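Local coordinates for Tlr1789 protein (Thermosynechococcus elongatus, PDB 2X8X) that probably takes part, through its periplasmic POTRA domains, in inserting or translocating proteins at the outer membrane, as in related Omp85 proteins, at residues Glu181-Pro186 against Gln192-Ala197; Val153-Thr158 against Pro217-Arg222; Leu22-Gln25 against Thr29-Gly32. All blocks are in the same frame, centred on the assembly; numbering follows the deposited sequence.

Overall arrangement
From the N terminus, contact 3 comes first: it closes the short turn after helix 17-26, where the chain heads for strand 34-35. The other two contacts lie on the opposite side of the chain's centre, the centres of contacts 1 and 3 being about 59 Å apart. Contact 2 closes a long loop, joining the start of strand 154-161 to the turn between strands 208-217 and 224-232. Within that loop falls contact 1, which ties the segment 181-186 to the start of helix 192-205. Contacts 1 and 2 touch, Pro186 packing on Glu155, Gln156 and Val157. Pro186 thus joins the loop-to-helix contact to the strand-to-hairpin one.

Contact 1. Residues Glu181-Pro186 against Gln192-Ala197; sequences EMDTQP and QKTVQA
A small, mainly van der Waals contact sets the loop after helix 175-179 against the first turns of helix 192-205. Asp183 and Thr194 meet at its centre, their side chains crossing at about a right angle. The methyl CG2 of Thr194 presses on Asp183 CB at 3.3 Å, a tight fit for two carbons, while Asp183 OD2 lies at 3.9 Å from the same methyl. With CG2 anti to the Thr194 backbone N, the methyl projects at the loop while OG1 is turned toward the backbone N. Beside this pair, the hydroxyl OG1 of Thr184 comes within 3.9 Å of Val195 CG2. That hydroxyl has its polar partner one turn further along the helix, in Asp198, whose carboxylate also receives the backbone N-H of Asp183. Asp198 therefore fixes both loop residues that touch the helix, and Arg201 adds a hydrogen bond to Glu181 O. The loop is braced internally as well: Gln185 NE2 donates to Met182 O at 2.7 Å, nearly straight at 162°, with the acceptor close to the plane of the Gln185 amide. On the sheet side, Met182 and Thr184 rest on Leu228 and Leu226 of strand 224-232. Such a helix-loop-helix layer over a three-stranded sheet, in the order beta-alpha-alpha-beta-beta, is the POTRA fold.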
ATOM      1  N   GLU A 181     -25.701  16.561 -16.126  1.00 24.87           N
ATOM      2  CA  GLU A 181     -24.819  15.952 -17.106  1.00 24.53           C
ATOM      3  C   GLU A 181     -23.764  15.060 -16.497  1.00 25.40           C
ATOM      4  O   GLU A 181     -23.062  14.359 -17.247  1.00 25.59           O
ATOM      5  CB  GLU A 181     -24.125  17.036 -17.937  1.00 24.84           C
ATOM      6  CG  GLU A 181     -25.140  17.897 -18.673  1.00 23.18           C
ATOM      7  CD  GLU A 181     -25.979  17.121 -19.679  1.00 27.41           C
ATOM      8  OE1 GLU A 181     -25.452  16.182 -20.363  1.00 25.14           O
ATOM      9  OE2 GLU A 181     -27.161  17.501 -19.814  1.00 22.81           O
ATOM     10  N   MET A 182     -23.640  15.109 -15.159  1.00 23.96           N
ATOM     11  CA  MET A 182     -22.504  14.507 -14.484  1.00 25.98           C
ATOM     12  C   MET A 182     -22.868  13.245 -13.713  1.00 25.80           C
ATOM     13  O   MET A 182     -23.752  13.264 -12.850  1.00 26.18           O
ATOM     14  CB  MET A 182     -21.862  15.527 -13.531  1.00 25.13           C
ATOM     15  CG  MET A 182     -21.237  16.689 -14.307  1.00 26.59           C
ATOM     16  SD  MET A 182     -20.350  17.709 -13.133  1.00 34.23           S
ATOM     17  CE  MET A 182     -19.030  16.585 -12.533  1.00 26.04           C
ATOM     18  N   ASP A 183     -22.161  12.170 -14.016  1.00 27.44           N
ATOM     19  CA  ASP A 183     -22.152  10.960 -13.149  1.00 28.68           C
ATOM     20  C   ASP A 183     -21.252  11.075 -11.913  1.00 28.18           C
ATOM     21  O   ASP A 183     -21.462  10.358 -10.917  1.00 27.76           O
ATOM     22  CB  ASP A 183     -21.667   9.734 -13.921  1.00 29.01           C
ATOM     23  CG  ASP A 183     -22.633   9.274 -14.991  1.00 34.07           C
ATOM     24  OD1 ASP A 183     -23.880   9.488 -14.856  1.00 34.71           O
ATOM     25  OD2 ASP A 183     -22.122   8.651 -15.958  1.00 35.61           O
ATOM     26  N   THR A 184     -20.197  11.878 -12.001  1.00 28.01           N
ATOM     27  CA  THR A 184     -19.394  12.189 -10.808  1.00 27.55           C
ATOM     28  C   THR A 184     -20.234  13.054  -9.855  1.00 28.63           C
ATOM     29  O   THR A 184     -20.549  14.193 -10.195  1.00 28.58           O
ATOM     30  CB  THR A 184     -18.123  12.950 -11.215  1.00 28.74           C
ATOM     31  OG1 THR A 184     -17.425  12.185 -12.204  1.00 25.62           O
ATOM     32  CG2 THR A 184     -17.171  13.162 -10.013  1.00 26.90           C
ATOM     33  N   GLN A 185     -20.647  12.495  -8.698  1.00 29.62           N
ATOM     34  CA  GLN A 185     -21.578  13.158  -7.735  1.00 30.32           C
ATOM     35  C   GLN A 185     -21.038  12.870  -6.321  1.00 29.87           C
ATOM     36  O   GLN A 185     -20.255  11.971  -6.165  1.00 29.93           O
ATOM     37  CB  GLN A 185     -23.033  12.639  -7.875  1.00 29.91           C
ATOM     38  CG  GLN A 185     -23.636  12.919  -9.258  1.00 33.33           C
ATOM     39  CD  GLN A 185     -24.057  14.382  -9.476  1.00 38.41           C
ATOM     40  OE1 GLN A 185     -24.132  15.150  -8.530  1.00 41.40           O
ATOM     41  NE2 GLN A 185     -24.366  14.752 -10.731  1.00 38.16           N
ATOM     42  N   PRO A 186     -21.409  13.665  -5.306  1.00 29.70           N
ATOM     43  CA  PRO A 186     -20.975  13.258  -3.955  1.00 28.88           C
ATOM     44  C   PRO A 186     -21.290  11.792  -3.612  1.00 28.32           C
ATOM     45  O   PRO A 186     -22.337  11.269  -4.038  1.00 27.50           O
ATOM     46  CB  PRO A 186     -21.692  14.226  -3.021  1.00 28.30           C
ATOM     47  CG  PRO A 186     -21.824  15.461  -3.837  1.00 30.17           C
ATOM     48  CD  PRO A 186     -22.001  15.020  -5.325  1.00 29.10           C
ATOM     49  N   GLN A 192     -11.460   8.432 -13.582  1.00 28.99           N
ATOM     50  CA  GLN A 192     -10.969   9.390 -14.586  1.00 32.20           C
ATOM     51  C   GLN A 192     -11.723   9.255 -15.902  1.00 32.26           C
ATOM     52  O   GLN A 192     -11.815  10.239 -16.663  1.00 33.47           O
ATOM     53  CB  GLN A 192      -9.439   9.244 -14.731  1.00 32.40           C
ATOM     54  CG  GLN A 192      -8.824  10.062 -15.809  1.00 38.87           C
ATOM     55  CD  GLN A 192      -8.308   9.158 -16.904  1.00 44.48           C
ATOM     56  OE1 GLN A 192      -7.576   8.175 -16.616  1.00 46.34           O
ATOM     57  NE2 GLN A 192      -8.678   9.461 -18.167  1.00 44.32           N
ATOM     58  N   LYS A 193     -12.295   8.065 -16.126  1.00 31.84           N
ATOM     59  CA  LYS A 193     -13.119   7.731 -17.296  1.00 32.42           C
ATOM     60  C   LYS A 193     -14.439   8.475 -17.219  1.00 30.91           C
ATOM     61  O   LYS A 193     -14.924   9.022 -18.217  1.00 28.69           O
ATOM     62  CB  LYS A 193     -13.434   6.222 -17.301  1.00 33.40           C
ATOM     63  CG  LYS A 193     -12.640   5.367 -18.243  1.00 40.67           C
ATOM     64  CD  LYS A 193     -11.142   5.674 -18.182  1.00 48.29           C
ATOM     65  CE  LYS A 193     -10.603   5.967 -19.589  1.00 48.41           C
ATOM     66  NZ  LYS A 193      -9.330   5.214 -19.741  1.00 50.03           N
ATOM     67  N   THR A 194     -15.036   8.436 -16.029  1.00 29.00           N
ATOM     68  CA  THR A 194     -16.316   9.132 -15.785  1.00 26.85           C
ATOM     69  C   THR A 194     -16.126  10.637 -15.809  1.00 26.46           C
ATOM     70  O   THR A 194     -16.958  11.314 -16.407  1.00 24.60           O
ATOM     71  CB  THR A 194     -16.995   8.775 -14.425  1.00 27.80           C
ATOM     72  OG1 THR A 194     -16.809   7.392 -14.140  1.00 24.75           O
ATOM     73  CG2 THR A 194     -18.514   9.134 -14.480  1.00 28.91           C
ATOM     74  N   VAL A 195     -15.049  11.151 -15.187  1.00 24.62           N
ATOM     75  CA  VAL A 195     -14.747  12.587 -15.305  1.00 25.05           C
ATOM     76  C   VAL A 195     -14.639  13.092 -16.764  1.00 25.90           C
ATOM     77  O   VAL A 195     -15.234  14.124 -17.137  1.00 22.91           O
ATOM     78  CB  VAL A 195     -13.485  13.035 -14.517  1.00 26.32           C
ATOM     79  CG1 VAL A 195     -13.243  14.512 -14.754  1.00 24.28           C
ATOM     80  CG2 VAL A 195     -13.626  12.752 -13.020  1.00 25.58           C
ATOM     81  N   GLN A 196     -13.899  12.347 -17.573  1.00 27.91           N
ATOM     82  CA  GLN A 196     -13.776  12.590 -19.009  1.00 28.73           C
ATOM     83  C   GLN A 196     -15.080  12.673 -19.710  1.00 27.63           C
ATOM     84  O   GLN A 196     -15.283  13.622 -20.472  1.00 26.12           O
ATOM     85  CB  GLN A 196     -13.069  11.444 -19.720  1.00 30.31           C
ATOM     86  CG  GLN A 196     -11.753  11.127 -19.207  1.00 35.62           C
ATOM     87  CD  GLN A 196     -10.777  12.196 -19.455  1.00 42.84           C
ATOM     88  OE1 GLN A 196     -10.863  13.293 -18.880  1.00 42.23           O
ATOM     89  NE2 GLN A 196      -9.787  11.887 -20.310  1.00 47.04           N
ATOM     90  N   ALA A 197     -15.883  11.620 -19.526  1.00 25.94           N
ATOM     91  CA  ALA A 197     -17.208  11.516 -20.096  1.00 26.61           C
ATOM     92  C   ALA A 197     -18.097  12.693 -19.695  1.00 25.40           C
ATOM     93  O   ALA A 197     -18.868  13.250 -20.518  1.00 24.96           O
ATOM     94  CB  ALA A 197     -17.846  10.159 -19.686  1.00 26.46           C
TER

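Contact 2. Residues Val153-Thr158 against Pro217-Arg222; sequences VVEQVT and PGQNPR. Unlike the reference sequence in segment 217-222: Asn220 (reference Asp).
The Glu155 carboxylate lies with one edge against the turn 217-222, and consecutive backbone N-H groups of Gln219 and Asn220 meet its two oxygens. Gly218 CA lies to one side of the plane, displaced past the oxygen edge, 4.0 Å from Glu155 CD; slightly to the other side, by OE2, come CB and CG of Gln219, CB being 3.4 Å from Glu155 OE2. Asn220 CB borders the edge at OE1. Both bonds use the syn side of the carboxylate and are moderately bent. Asn220 N donates to Glu155 OE1 at 3.1 Å (144°), and Gln219 N to Glu155 OE2 at 3.0 Å, the latter 19° out of the carboxylate plane. From CB outward Glu155 is extended (chi2 -180°), which carries its acid group across to the turn. One side chain thus grips two successive peptides, and the residue deposited as Asn220, an Asp in the reference sequence, contributes its main chain to the grip. A water forms a second bridge, accepting from Val153 N at 3.0 Å and donating to Arg222 O at 2.7 Å. Val153 and Glu155 both make backbone hydrogen bonds with Val224. The arrangement pins the beta-hairpin turn between strands 208-217 and 224-232 to the beginning of the edge strand 154-161, which runs parallel to 224-232 in the three-stranded sheet of a POTRA domain.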
ATOM      1  N   VAL A 153     -12.976   8.823  -2.608  1.00 21.92           N
ATOM      2  CA  VAL A 153     -14.415   9.189  -2.476  1.00 21.33           C
ATOM      3  C   VAL A 153     -14.596  10.725  -2.634  1.00 19.99           C
ATOM      4  O   VAL A 153     -13.811  11.539  -2.095  1.00 18.35           O
ATOM      5  CB  VAL A 153     -15.030   8.680  -1.097  1.00 21.75           C
ATOM      6  CG1 VAL A 153     -16.564   9.094  -0.937  1.00 20.75           C
ATOM      7  CG2 VAL A 153     -14.910   7.175  -0.972  1.00 20.40           C
ATOM      8  N   VAL A 154     -15.603  11.066  -3.452  1.00 21.47           N
ATOM      9  CA  VAL A 154     -16.046  12.440  -3.709  1.00 20.89           C
ATOM     10  C   VAL A 154     -16.993  12.855  -2.568  1.00 23.09           C
ATOM     11  O   VAL A 154     -18.101  12.332  -2.417  1.00 24.75           O
ATOM     12  CB  VAL A 154     -16.674  12.606  -5.122  1.00 21.44           C
ATOM     13  CG1 VAL A 154     -17.182  14.031  -5.289  1.00 18.46           C
ATOM     14  CG2 VAL A 154     -15.583  12.366  -6.226  1.00 15.14           C
ATOM     15  N   GLU A 155     -16.492  13.736  -1.728  1.00 23.97           N
ATOM     16  CA  GLU A 155     -17.234  14.326  -0.613  1.00 26.05           C
ATOM     17  C   GLU A 155     -18.187  15.419  -1.182  1.00 25.18           C
ATOM     18  O   GLU A 155     -19.407  15.376  -0.963  1.00 23.36           O
ATOM     19  CB  GLU A 155     -16.226  14.901   0.387  1.00 25.56           C
ATOM     20  CG  GLU A 155     -16.667  14.824   1.820  1.00 32.70           C
ATOM     21  CD  GLU A 155     -15.624  15.423   2.782  1.00 36.27           C
ATOM     22  OE1 GLU A 155     -14.857  14.614   3.386  1.00 31.49           O
ATOM     23  OE2 GLU A 155     -15.587  16.689   2.915  1.00 36.42           O
ATOM     24  N   GLN A 156     -17.651  16.381  -1.950  1.00 24.72           N
ATOM     25  CA  GLN A 156     -18.513  17.328  -2.644  1.00 25.76           C
ATOM     26  C   GLN A 156     -18.038  17.678  -4.022  1.00 24.29           C
ATOM     27  O   GLN A 156     -16.918  17.340  -4.447  1.00 22.59           O
ATOM     28  CB  GLN A 156     -18.763  18.648  -1.867  1.00 28.65           C
ATOM     29  CG  GLN A 156     -17.579  19.119  -1.059  1.00 34.42           C
ATOM     30  CD  GLN A 156     -17.904  20.343  -0.181  1.00 41.83           C
ATOM     31  OE1 GLN A 156     -19.029  20.834  -0.161  1.00 45.78           O
ATOM     32  NE2 GLN A 156     -16.905  20.829   0.534  1.00 44.16           N
ATOM     33  N   VAL A 157     -18.918  18.336  -4.740  1.00 22.82           N
ATOM     34  CA  VAL A 157     -18.521  18.886  -6.036  1.00 23.01           C
ATOM     35  C   VAL A 157     -18.913  20.353  -6.003  1.00 23.54           C
ATOM     36  O   VAL A 157     -20.085  20.670  -5.759  1.00 22.44           O
ATOM     37  CB  VAL A 157     -19.226  18.182  -7.234  1.00 22.88           C
ATOM     38  CG1 VAL A 157     -18.812  18.814  -8.609  1.00 25.04           C
ATOM     39  CG2 VAL A 157     -18.950  16.697  -7.194  1.00 24.85           C
ATOM     40  N   THR A 158     -17.926  21.219  -6.321  1.00 22.20           N
ATOM     41  CA  THR A 158     -18.002  22.675  -6.137  1.00 22.29           C
ATOM     42  C   THR A 158     -17.802  23.292  -7.503  1.00 20.91           C
ATOM     43  O   THR A 158     -16.793  22.977  -8.156  1.00 19.89           O
ATOM     44  CB  THR A 158     -16.788  23.191  -5.256  1.00 23.33           C
ATOM     45  OG1 THR A 158     -16.695  22.397  -4.047  1.00 25.89           O
ATOM     46  CG2 THR A 158     -16.864  24.770  -4.946  1.00 20.25           C
ATOM     47  N   PRO A 217      -8.333  18.424  -0.872  1.00 29.12           N
ATOM     48  CA  PRO A 217      -8.610  17.351   0.127  1.00 29.77           C
ATOM     49  C   PRO A 217      -9.948  17.631   0.834  1.00 29.29           C
ATOM     50  O   PRO A 217     -10.211  18.793   1.192  1.00 30.69           O
ATOM     51  CB  PRO A 217      -7.423  17.462   1.137  1.00 30.04           C
ATOM     52  CG  PRO A 217      -6.525  18.610   0.635  1.00 31.31           C
ATOM     53  CD  PRO A 217      -7.281  19.379  -0.436  1.00 28.99           C
ATOM     54  N   GLY A 218     -10.813  16.625   0.993  1.00 29.06           N
ATOM     55  CA  GLY A 218     -12.034  16.820   1.810  1.00 27.78           C
ATOM     56  C   GLY A 218     -11.801  17.163   3.307  1.00 28.40           C
ATOM     57  O   GLY A 218     -10.673  17.286   3.828  1.00 27.48           O
ATOM     58  N   GLN A 219     -12.914  17.288   4.016  1.00 28.90           N
ATOM     59  CA  GLN A 219     -12.885  17.289   5.498  1.00 30.56           C
ATOM     60  C   GLN A 219     -12.264  16.014   6.127  1.00 29.23           C
ATOM     61  O   GLN A 219     -11.367  16.095   7.010  1.00 28.22           O
ATOM     62  CB  GLN A 219     -14.319  17.466   5.957  1.00 31.86           C
ATOM     63  CG  GLN A 219     -14.786  18.819   5.503  1.00 38.75           C
ATOM     64  CD  GLN A 219     -14.045  19.950   6.280  1.00 45.70           C
ATOM     65  OE1 GLN A 219     -13.480  19.733   7.382  1.00 45.11           O
ATOM     66  NE2 GLN A 219     -14.096  21.162   5.725  1.00 50.31           N
ATOM     67  N   ASN A 220     -12.754  14.856   5.664  1.00 27.62           N
ATOM     68  CA  ASN A 220     -11.948  13.629   5.702  1.00 27.47           C
ATOM     69  C   ASN A 220     -10.819  13.781   4.619  1.00 27.04           C
ATOM     70  O   ASN A 220     -11.105  13.760   3.409  1.00 26.43           O
ATOM     71  CB  ASN A 220     -12.849  12.452   5.391  1.00 26.49           C
ATOM     72  CG  ASN A 220     -12.096  11.132   5.374  1.00 27.10           C
ATOM     73  OD1 ASN A 220     -12.720  10.061   5.389  1.00 25.99           O
ATOM     74  ND2 ASN A 220     -10.749  11.196   5.396  1.00 23.76           N
ATOM     75  N   PRO A 221      -9.536  13.965   5.042  1.00 26.80           N
ATOM     76  CA  PRO A 221      -8.436  14.302   4.134  1.00 25.68           C
ATOM     77  C   PRO A 221      -8.060  13.148   3.161  1.00 27.10           C
ATOM     78  O   PRO A 221      -7.212  13.311   2.300  1.00 26.36           O
ATOM     79  CB  PRO A 221      -7.269  14.598   5.088  1.00 26.29           C
ATOM     80  CG  PRO A 221      -7.573  13.782   6.306  1.00 24.96           C
ATOM     81  CD  PRO A 221      -9.072  13.856   6.443  1.00 27.12           C
ATOM     82  N   ARG A 222      -8.721  12.011   3.319  1.00 27.01           N
ATOM     83  CA  ARG A 222      -8.558  10.840   2.468  1.00 26.73           C
ATOM     84  C   ARG A 222      -9.569  10.898   1.326  1.00 26.15           C
ATOM     85  O   ARG A 222      -9.476  10.152   0.334  1.00 26.05           O
ATOM     86  CB  ARG A 222      -8.726   9.607   3.375  1.00 25.55           C
ATOM     87  CG  ARG A 222      -7.366   9.305   3.908  1.00 28.14           C
ATOM     88  CD  ARG A 222      -7.118   9.053   5.302  1.00 30.63           C
ATOM     89  NE  ARG A 222      -7.101   7.656   5.549  1.00 24.24           N
ATOM     90  CZ  ARG A 222      -6.491   6.972   6.522  1.00 22.03           C
ATOM     91  NH1 ARG A 222      -6.763   5.720   6.485  1.00 17.70           N
ATOM     92  NH2 ARG A 222      -5.681   7.422   7.522  1.00 23.01           N
TER
HETATM   93  O   HOH W   1     -11.239   8.249  -0.280  1.00 22.34           O

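Contact 3. Residues Leu22-Gln25 against Thr29-Gly32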
ATOM      1  N   LEU A  22      16.196 -22.224   4.962  1.00 32.40           N
ATOM      2  CA  LEU A  22      16.392 -20.875   4.397  1.00 31.32           C
ATOM      3  C   LEU A  22      17.385 -20.004   5.155  1.00 30.29           C
ATOM      4  O   LEU A  22      18.202 -19.359   4.512  1.00 29.53           O
ATOM      5  CB  LEU A  22      15.054 -20.141   4.261  1.00 31.53           C
ATOM      6  CG  LEU A  22      15.154 -18.726   3.702  1.00 31.65           C
ATOM      7  CD1 LEU A  22      15.409 -18.733   2.144  1.00 31.33           C
ATOM      8  CD2 LEU A  22      13.889 -17.974   4.115  1.00 33.60           C
ATOM      9  N   VAL A  23      17.276 -19.972   6.491  1.00 27.90           N
ATOM     10  CA  VAL A  23      18.197 -19.275   7.365  1.00 28.37           C
ATOM     11  C   VAL A  23      19.626 -19.773   7.135  1.00 28.62           C
ATOM     12  O   VAL A  23      20.557 -18.961   6.965  1.00 28.58           O
ATOM     13  CB  VAL A  23      17.797 -19.432   8.873  1.00 28.30           C
ATOM     14  CG1 VAL A  23      18.826 -18.758   9.827  1.00 28.86           C
ATOM     15  CG2 VAL A  23      16.409 -18.838   9.119  1.00 30.88           C
ATOM     16  N   TYR A  24      19.812 -21.091   7.114  1.00 28.34           N
ATOM     17  CA  TYR A  24      21.162 -21.614   6.855  1.00 29.73           C
ATOM     18  C   TYR A  24      21.685 -21.226   5.494  1.00 30.02           C
ATOM     19  O   TYR A  24      22.859 -20.993   5.347  1.00 31.50           O
ATOM     20  CB  TYR A  24      21.209 -23.125   6.965  1.00 31.08           C
ATOM     21  CG  TYR A  24      21.317 -23.593   8.384  1.00 33.41           C
ATOM     22  CD1 TYR A  24      22.442 -23.266   9.162  1.00 36.16           C
ATOM     23  CD2 TYR A  24      20.310 -24.365   8.960  1.00 35.83           C
ATOM     24  CE1 TYR A  24      22.532 -23.689  10.490  1.00 37.52           C
ATOM     25  CE2 TYR A  24      20.408 -24.816  10.276  1.00 35.17           C
ATOM     26  CZ  TYR A  24      21.510 -24.459  11.025  1.00 35.28           C
ATOM     27  OH  TYR A  24      21.589 -24.870  12.330  1.00 37.95           O
ATOM     28  N   GLN A  25      20.812 -21.196   4.495  1.00 29.98           N
ATOM     29  CA  GLN A  25      21.132 -20.874   3.108  1.00 31.45           C
ATOM     30  C   GLN A  25      21.629 -19.422   3.016  1.00 30.69           C
ATOM     31  O   GLN A  25      22.512 -19.146   2.270  1.00 30.40           O
ATOM     32  CB  GLN A  25      19.828 -21.072   2.331  1.00 32.92           C
ATOM     33  CG  GLN A  25      19.762 -21.009   0.799  1.00 42.27           C
ATOM     34  CD  GLN A  25      18.482 -21.753   0.236  1.00 49.87           C
ATOM     35  OE1 GLN A  25      17.392 -21.695   0.833  1.00 54.49           O
ATOM     36  NE2 GLN A  25      18.630 -22.443  -0.916  1.00 52.33           N
ATOM     37  N   THR A  29      27.943 -17.447   8.082  1.00 31.49           N
ATOM     38  CA  THR A  29      28.631 -18.039   9.230  1.00 31.55           C
ATOM     39  C   THR A  29      28.311 -19.539   9.312  1.00 31.13           C
ATOM     40  O   THR A  29      27.127 -19.958   9.346  1.00 32.41           O
ATOM     41  CB  THR A  29      28.331 -17.282  10.567  1.00 31.88           C
ATOM     42  OG1 THR A  29      28.584 -15.863  10.398  1.00 33.18           O
ATOM     43  CG2 THR A  29      29.240 -17.822  11.667  1.00 32.29           C
ATOM     44  N   ARG A  30      29.385 -20.325   9.288  1.00 30.20           N
ATOM     45  CA  ARG A  30      29.390 -21.788   9.350  1.00 29.60           C
ATOM     46  C   ARG A  30      30.273 -22.260  10.520  1.00 26.92           C
ATOM     47  O   ARG A  30      31.129 -21.520  10.984  1.00 24.33           O
ATOM     48  CB  ARG A  30      29.987 -22.414   8.055  1.00 30.53           C
ATOM     49  CG  ARG A  30      29.430 -21.912   6.675  1.00 35.25           C
ATOM     50  CD  ARG A  30      28.020 -22.452   6.391  1.00 39.76           C
ATOM     51  NE  ARG A  30      27.342 -21.727   5.300  1.00 44.71           N
ATOM     52  CZ  ARG A  30      26.028 -21.449   5.253  1.00 46.29           C
ATOM     53  NH1 ARG A  30      25.207 -21.816   6.262  1.00 42.22           N
ATOM     54  NH2 ARG A  30      25.533 -20.777   4.189  1.00 47.61           N
ATOM     55  N   PRO A  31      30.055 -23.512  10.979  1.00 26.92           N
ATOM     56  CA  PRO A  31      31.023 -24.181  11.865  1.00 26.85           C
ATOM     57  C   PRO A  31      32.331 -24.278  11.098  1.00 26.52           C
ATOM     58  O   PRO A  31      32.330 -24.691   9.928  1.00 25.65           O
ATOM     59  CB  PRO A  31      30.424 -25.592  12.072  1.00 26.92           C
ATOM     60  CG  PRO A  31      28.955 -25.480  11.594  1.00 28.02           C
ATOM     61  CD  PRO A  31      28.991 -24.444  10.526  1.00 27.46           C
ATOM     62  N   GLY A  32      33.414 -23.846  11.732  1.00 26.25           N
ATOM     63  CA  GLY A  32      34.745 -23.894  11.125  1.00 27.15           C
ATOM     64  C   GLY A  32      35.191 -22.579  10.508  1.00 27.55           C
ATOM     65  O   GLY A  32      36.349 -22.464  10.065  1.00 28.16           O
TER
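Arg30 reaches back to the last turns of helix 17-26 and closes on the carbonyl oxygen of Tyr24 with both terminal nitrogens. This is the tight part of the contact. NH1 of Arg30 donates to Tyr24 O at 2.7 Å and NH2 of Arg30 to the same Tyr24 O at 2.9 Å, an end-on grip in which two donors share one acceptor. The oxygen lies in the guanidinium plane for both. NH1 makes the shorter and straighter bond (150°) and is tilted from the carbonyl plane; NH2 lies nearly in line with C=O, but its N-H is bent away (135°). A bend at chi2 (-74°) turns the arginine chain so that its end meets the helix.

Around this grip the packing is looser. Gln25 O is 3.9 Å from Arg30 NH2, at the edge of the guanidinium, and the Tyr24 ring presents its own edge to the group, with CD1 4.3 Å from Arg30 NH1. That ring is held elsewhere, by its OH to Val10 O and by packing on Val12 of strand 5-13. Thr29, on the buried side, is anchored to Asp43 of helix 37-48, while Gln25, Pro31 and Gly32 lie on the solvent side.

An arginine from the following loop thus takes up a carbonyl near the C-terminal end of a helix, within the first POTRA-type repeat of this chain. The acceptor is a neutral carbonyl, not a carboxylate, so the grip depends on paired N-H donors rather than on a salt bridge. At this helix end the positive charge would probably also be favoured by the helix dipole, and the guanidinium charge could in turn polarise the Tyr24 carbonyl.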